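Local coordinates for protein pngf-ii (Elizabethkingia meningoseptica, PDB 4R4X) that probably removes N-linked glycans from glycoproteins as a peptide:N-glycosidase (PNGase F type) with an additional N-terminal domain, at residues Tyr8-Glu13 with Ser144-Thr149; Asn107-Glu112 with Thr138-Ser143. All coordinates share one frame; numbering follows the deposited sequence.

Interaction 1. Residues Tyr8-Glu13 with Ser144-Thr149; sequences YQNSFE and SVVEAT
Y8 and A148 face each other, as do N10 and V146, at non-hydrogen-bonded positions of an antiparallel strand pair in the N-terminal domain, whose sequence family is placed in the LolA/LolB clan. The alternate pairs, Q9 with E147 and S11 with V145, supply the backbone bonds; Q9 N reaches E147 O at 2.8 Å, and V145 N gives S11 O a nearly straight bond of 3.0 Å (176° at the hydrogen). On the face carrying Y8, N10 and F12, the tyrosine ring lies obliquely against A148, with Y8 CD2 3.5 Å from A148 N, while Y8 CB meets V146 CG1 at 3.8 Å. V146 also lies alongside N10, its CG2 3.5 Å from N10 OD1. A water probably links N10 OD1 to V145 O, though it has more acceptors in reach than protons to give. Chi1 of -173° puts F12 CG anti to the backbone N; the ring then offers its edge, CD1 3.5 Å from S144 OG. On the other face the extended chain of Q9 crosses T149 at about a right angle, CB to CG2 3.7 Å. Further out, P125 touches Y8 and V146. T149 OG1 bonds to T7 O, just before Y8, while Y8 OH bonds to V135 O of strand 134-140.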
loop_
_atom_site.group_PDB
_atom_site.type_symbol
_atom_site.label_atom_id
_atom_site.label_comp_id
_atom_site.label_asym_id
_atom_site.label_seq_id
_atom_site.Cartn_x
_atom_site.Cartn_y
_atom_site.Cartn_z
ATOM N N TYR A 8 -10.826 28.118 24.399
ATOM C CA TYR A 8 -9.639 27.648 25.112
ATOM C C TYR A 8 -8.355 27.983 24.386
ATOM O O TYR A 8 -8.341 28.200 23.168
ATOM C CB TYR A 8 -9.684 26.129 25.301
ATOM C CG TYR A 8 -10.814 25.635 26.174
ATOM C CD1 TYR A 8 -12.037 25.307 25.627
ATOM C CD2 TYR A 8 -10.650 25.482 27.546
ATOM C CE1 TYR A 8 -13.084 24.843 26.415
ATOM C CE2 TYR A 8 -11.691 25.029 28.350
ATOM C CZ TYR A 8 -12.901 24.702 27.787
ATOM O OH TYR A 8 -13.948 24.245 28.566
ATOM N N GLN A 9 -7.274 27.962 25.149
ATOM C CA GLN A 9 -5.934 28.271 24.652
ATOM C C GLN A 9 -4.918 27.234 25.125
ATOM O O GLN A 9 -4.829 26.958 26.329
ATOM C CB GLN A 9 -5.524 29.660 25.145
ATOM C CG GLN A 9 -4.167 30.125 24.657
ATOM C CD GLN A 9 -3.824 31.512 25.172
ATOM O OE1 GLN A 9 -3.859 32.484 24.416
ATOM N NE2 GLN A 9 -3.520 31.614 26.451
ATOM N N ASN A 10 -4.150 26.686 24.182
ATOM C CA ASN A 10 -3.096 25.698 24.442
ATOM C C ASN A 10 -1.731 26.332 24.679
ATOM O O ASN A 10 -1.360 27.275 23.989
ATOM C CB ASN A 10 -2.969 24.722 23.270
ATOM C CG ASN A 10 -4.156 23.780 23.176
ATOM O OD1 ASN A 10 -4.005 22.560 23.167
ATOM N ND2 ASN A 10 -5.338 24.341 23.167
ATOM N N SER A 11 -1.005 25.779 25.652
ATOM C CA SER A 11 0.325 26.230 26.051
ATOM C C SER A 11 1.198 25.015 26.246
ATOM O O SER A 11 0.713 23.953 26.616
ATOM C CB SER A 11 0.252 26.965 27.391
ATOM O OG SER A 11 -0.119 28.314 27.209
ATOM N N PHE A 12 2.492 25.173 25.998
ATOM C CA PHE A 12 3.480 24.183 26.411
ATOM C C PHE A 12 4.523 24.902 27.267
ATOM O O PHE A 12 5.155 25.848 26.806
ATOM C CB PHE A 12 4.129 23.505 25.200
ATOM C CG PHE A 12 5.032 22.360 25.569
ATOM C CD1 PHE A 12 4.499 21.156 26.018
ATOM C CD2 PHE A 12 6.416 22.484 25.482
ATOM C CE1 PHE A 12 5.327 20.098 26.369
ATOM C CE2 PHE A 12 7.248 21.432 25.832
ATOM C CZ PHE A 12 6.703 20.238 26.279
ATOM N N GLU A 13 4.650 24.478 28.526
ATOM C CA GLU A 13 5.656 25.010 29.455
ATOM C C GLU A 13 5.746 26.528 29.391
ATOM O O GLU A 13 6.825 27.086 29.249
ATOM C CB GLU A 13 7.024 24.364 29.185
ATOM C CG GLU A 13 7.083 22.894 29.587
ATOM C CD GLU A 13 8.366 22.188 29.168
ATOM O OE1 GLU A 13 9.226 22.826 28.519
ATOM O OE2 GLU A 13 8.512 20.985 29.488
ATOM N N SER A 144 1.767 20.301 29.263
ATOM C CA SER A 144 0.807 20.705 28.245
ATOM C C SER A 144 -0.495 21.161 28.900
ATOM O O SER A 144 -1.184 20.375 29.567
ATOM C CB SER A 144 0.544 19.554 27.296
ATOM O OG SER A 144 1.759 19.142 26.690
ATOM N N VAL A 145 -0.818 22.430 28.693
ATOM C CA VAL A 145 -1.911 23.091 29.384
ATOM C C VAL A 145 -2.951 23.507 28.353
ATOM O O VAL A 145 -2.594 23.983 27.281
ATOM C CB VAL A 145 -1.409 24.362 30.108
ATOM C CG1 VAL A 145 -2.552 25.095 30.805
ATOM C CG2 VAL A 145 -0.299 24.027 31.099
ATOM N N VAL A 146 -4.226 23.328 28.674
ATOM C CA VAL A 146 -5.318 23.887 27.877
ATOM C C VAL A 146 -6.154 24.676 28.880
ATOM O O VAL A 146 -6.618 24.099 29.857
ATOM C CB VAL A 146 -6.175 22.780 27.205
ATOM C CG1 VAL A 146 -7.286 23.387 26.351
ATOM C CG2 VAL A 146 -5.310 21.870 26.350
ATOM N N GLU A 147 -6.312 25.983 28.670
ATOM C CA GLU A 147 -7.030 26.827 29.623
ATOM C C GLU A 147 -8.048 27.745 28.932
ATOM O O GLU A 147 -7.785 28.291 27.872
ATOM C CB GLU A 147 -6.025 27.632 30.470
ATOM C CG GLU A 147 -6.651 28.643 31.424
ATOM C CD GLU A 147 -5.687 29.124 32.521
ATOM O OE1 GLU A 147 -4.465 28.853 32.426
ATOM O OE2 GLU A 147 -6.155 29.764 33.479
ATOM N N ALA A 148 -9.214 27.908 29.543
ATOM C CA ALA A 148 -10.240 28.822 29.021
ATOM C C ALA A 148 -9.740 30.276 29.046
ATOM O O ALA A 148 -9.073 30.681 30.000
ATOM C CB ALA A 148 -11.511 28.685 29.838
ATOM N N THR A 149 -10.024 31.024 27.977
ATOM C CA THR A 149 -9.724 32.457 27.881
ATOM C C THR A 149 -11.004 33.302 27.902
ATOM O O THR A 149 -10.954 34.482 28.204
ATOM C CB THR A 149 -8.954 32.769 26.586
ATOM O OG1 THR A 149 -9.577 32.092 25.506
ATOM C CG2 THR A 149 -7.533 32.290 26.686
HETATM O O HOH W 1 -1.697 22.075 25.159
#

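Interaction 2. Residues Asn107-Glu112 with Thr138-Ser143; sequences NSNTIE and TVRNGS
E112 pairs with V139, and T110 with N141, through the backbone bonds that join these two strands. E112 and V139 form a hydrogen-bonded pair, exchanging two bonds of 2.8 Å (E112 N to V139 O, V139 N to E112 O). N141 N extends the pairing by a nearly straight bond to T110 O (175° at the hydrogen). Short CA-H...O contacts fill in between, the shortest from T138 CA to E112 O at 3.1 Å.

Side-chain packing falls on two faces. On one, I111 and R140 run side by side: R140 CG is anti to its backbone N, the chain then bends at chi3 (-70°), and one face of the guanidinium rests on I111 CG1, which sits over its centre, 4.1 Å from CZ. On the other, E112 and V139 lie side by side, pointing the same way, E112 OE1 3.6 Å from V139 CG1, while OE2 is held by a salt bridge to K101.

Polar contacts gather where the strand ends. A water takes the N-H of G142 (2.7 Å to N) and can donate to E112 OE1 and, weakly, to V139 O, with more acceptors in reach than protons. S143 OG bonds to N141 O from above the carbonyl plane. With S143 N bonded to R140 O and positive phi at both N141 and G142, a type I' turn leads from 134-140 into 144-154, a beta hairpin whose strand 134-140 pairs antiparallel with 109-116 on its other edge.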
loop_
_atom_site.group_PDB
_atom_site.type_symbol
_atom_site.label_atom_id
_atom_site.label_comp_id
_atom_site.label_asym_id
_atom_site.label_seq_id
_atom_site.Cartn_x
_atom_site.Cartn_y
_atom_site.Cartn_z
ATOM N N ASN A 107 -3.271 5.892 30.392
ATOM C CA ASN A 107 -2.036 5.401 29.749
ATOM C C ASN A 107 -0.761 5.995 30.344
ATOM O O ASN A 107 0.099 6.501 29.615
ATOM C CB ASN A 107 -2.068 5.673 28.241
ATOM C CG ASN A 107 -3.177 4.928 27.542
ATOM O OD1 ASN A 107 -3.642 3.890 28.021
ATOM N ND2 ASN A 107 -3.612 5.449 26.401
ATOM N N SER A 108 -0.667 5.960 31.670
ATOM C CA SER A 108 0.491 6.486 32.406
ATOM C C SER A 108 0.661 8.013 32.330
ATOM O O SER A 108 1.501 8.570 33.041
ATOM C CB SER A 108 1.782 5.776 31.970
ATOM O OG SER A 108 1.648 4.368 32.107
ATOM N N ASN A 109 -0.123 8.689 31.487
ATOM C CA ASN A 109 -0.159 10.145 31.496
ATOM C C ASN A 109 -1.013 10.617 32.667
ATOM O O ASN A 109 -2.056 10.038 32.946
ATOM C CB ASN A 109 -0.714 10.708 30.184
ATOM C CG ASN A 109 0.275 10.609 29.035
ATOM O OD1 ASN A 109 1.478 10.801 29.211
ATOM N ND2 ASN A 109 -0.229 10.321 27.853
ATOM N N THR A 110 -0.531 11.642 33.363
ATOM C CA THR A 110 -1.261 12.300 34.433
ATOM C C THR A 110 -1.918 13.563 33.907
ATOM O O THR A 110 -1.260 14.408 33.280
ATOM C CB THR A 110 -0.312 12.692 35.568
ATOM O OG1 THR A 110 0.306 11.511 36.074
ATOM C CG2 THR A 110 -1.068 13.390 36.703
ATOM N N ILE A 111 -3.216 13.687 34.149
ATOM C CA ILE A 111 -3.965 14.859 33.702
ATOM C C ILE A 111 -4.698 15.494 34.871
ATOM O O ILE A 111 -5.567 14.867 35.491
ATOM C CB ILE A 111 -4.996 14.525 32.602
ATOM C CG1 ILE A 111 -4.320 13.822 31.415
ATOM C CG2 ILE A 111 -5.693 15.801 32.145
ATOM C CD1 ILE A 111 -4.500 12.319 31.435
ATOM N N GLU A 112 -4.342 16.743 35.165
ATOM C CA GLU A 112 -5.028 17.519 36.187
ATOM C C GLU A 112 -6.163 18.309 35.525
ATOM O O GLU A 112 -5.966 18.952 34.489
ATOM C CB GLU A 112 -4.062 18.477 36.865
ATOM C CG GLU A 112 -2.805 17.834 37.431
ATOM C CD GLU A 112 -1.767 18.887 37.783
ATOM O OE1 GLU A 112 -0.879 19.178 36.945
ATOM O OE2 GLU A 112 -1.875 19.451 38.884
ATOM N N THR A 138 -6.992 22.075 31.822
ATOM C CA THR A 138 -6.365 20.754 31.951
ATOM C C THR A 138 -4.855 20.895 31.857
ATOM O O THR A 138 -4.345 21.745 31.124
ATOM C CB THR A 138 -6.823 19.774 30.862
ATOM O OG1 THR A 138 -6.398 20.261 29.582
ATOM C CG2 THR A 138 -8.333 19.625 30.881
ATOM N N VAL A 139 -4.149 20.068 32.617
ATOM C CA VAL A 139 -2.698 20.041 32.602
ATOM C C VAL A 139 -2.267 18.600 32.448
ATOM O O VAL A 139 -2.609 17.739 33.275
ATOM C CB VAL A 139 -2.074 20.609 33.891
ATOM C CG1 VAL A 139 -0.555 20.715 33.734
ATOM C CG2 VAL A 139 -2.680 21.954 34.225
ATOM N N ARG A 140 -1.534 18.344 31.368
ATOM C CA ARG A 140 -1.127 17.000 31.002
ATOM C C ARG A 140 0.371 16.888 31.274
ATOM O O ARG A 140 1.170 17.619 30.678
ATOM C CB ARG A 140 -1.445 16.732 29.531
ATOM C CG ARG A 140 -0.905 15.411 28.986
ATOM C CD ARG A 140 -1.326 15.169 27.538
ATOM N NE ARG A 140 -2.765 14.904 27.450
ATOM C CZ ARG A 140 -3.336 13.693 27.433
ATOM N NH1 ARG A 140 -2.602 12.576 27.474
ATOM N NH2 ARG A 140 -4.663 13.593 27.370
ATOM N N ASN A 141 0.728 15.981 32.188
ATOM C CA ASN A 141 2.118 15.747 32.576
ATOM C C ASN A 141 2.846 17.014 32.973
ATOM O O ASN A 141 3.999 17.215 32.603
ATOM C CB ASN A 141 2.862 15.010 31.448
ATOM C CG ASN A 141 2.243 13.659 31.133
ATOM O OD1 ASN A 141 2.053 13.296 29.972
ATOM N ND2 ASN A 141 1.908 12.917 32.174
ATOM N N GLY A 142 2.151 17.884 33.690
ATOM C CA GLY A 142 2.708 19.140 34.159
ATOM C C GLY A 142 3.178 20.124 33.097
ATOM O O GLY A 142 3.604 21.217 33.447
ATOM N N SER A 143 3.075 19.770 31.811
ATOM C CA SER A 143 3.685 20.559 30.734
ATOM C C SER A 143 2.695 21.135 29.728
ATOM O O SER A 143 2.801 22.299 29.351
ATOM C CB SER A 143 4.696 19.699 29.977
ATOM O OG SER A 143 5.566 19.055 30.881
HETATM O O HOH W 2 -0.239 17.256 34.751
#

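Overall arrangement
Interactions 1 and 2 lie side by side in one antiparallel arrangement of the N-terminal domain, their centres about 12 Å apart, and the strands 134-140 and 144-154, consecutive in the chain, join them. V146 O receives a probable hydrogen bond from T138 N at 2.8 Å; strand 144-154 thus serves both neighbours with alternate residues, V145 and E147 toward 8-13, V146 and A148 toward 134-140. At the turn, E13 N meets S143 O at 3.0 Å, and F12 CE1 packs on S143 CB at 3.7 Å. The strand order is thus 3-12, 144-154, 134-140, 109-116. The zinc held by E52 and D159 belongs to the same domain; neither contact is tied to a catalytic role.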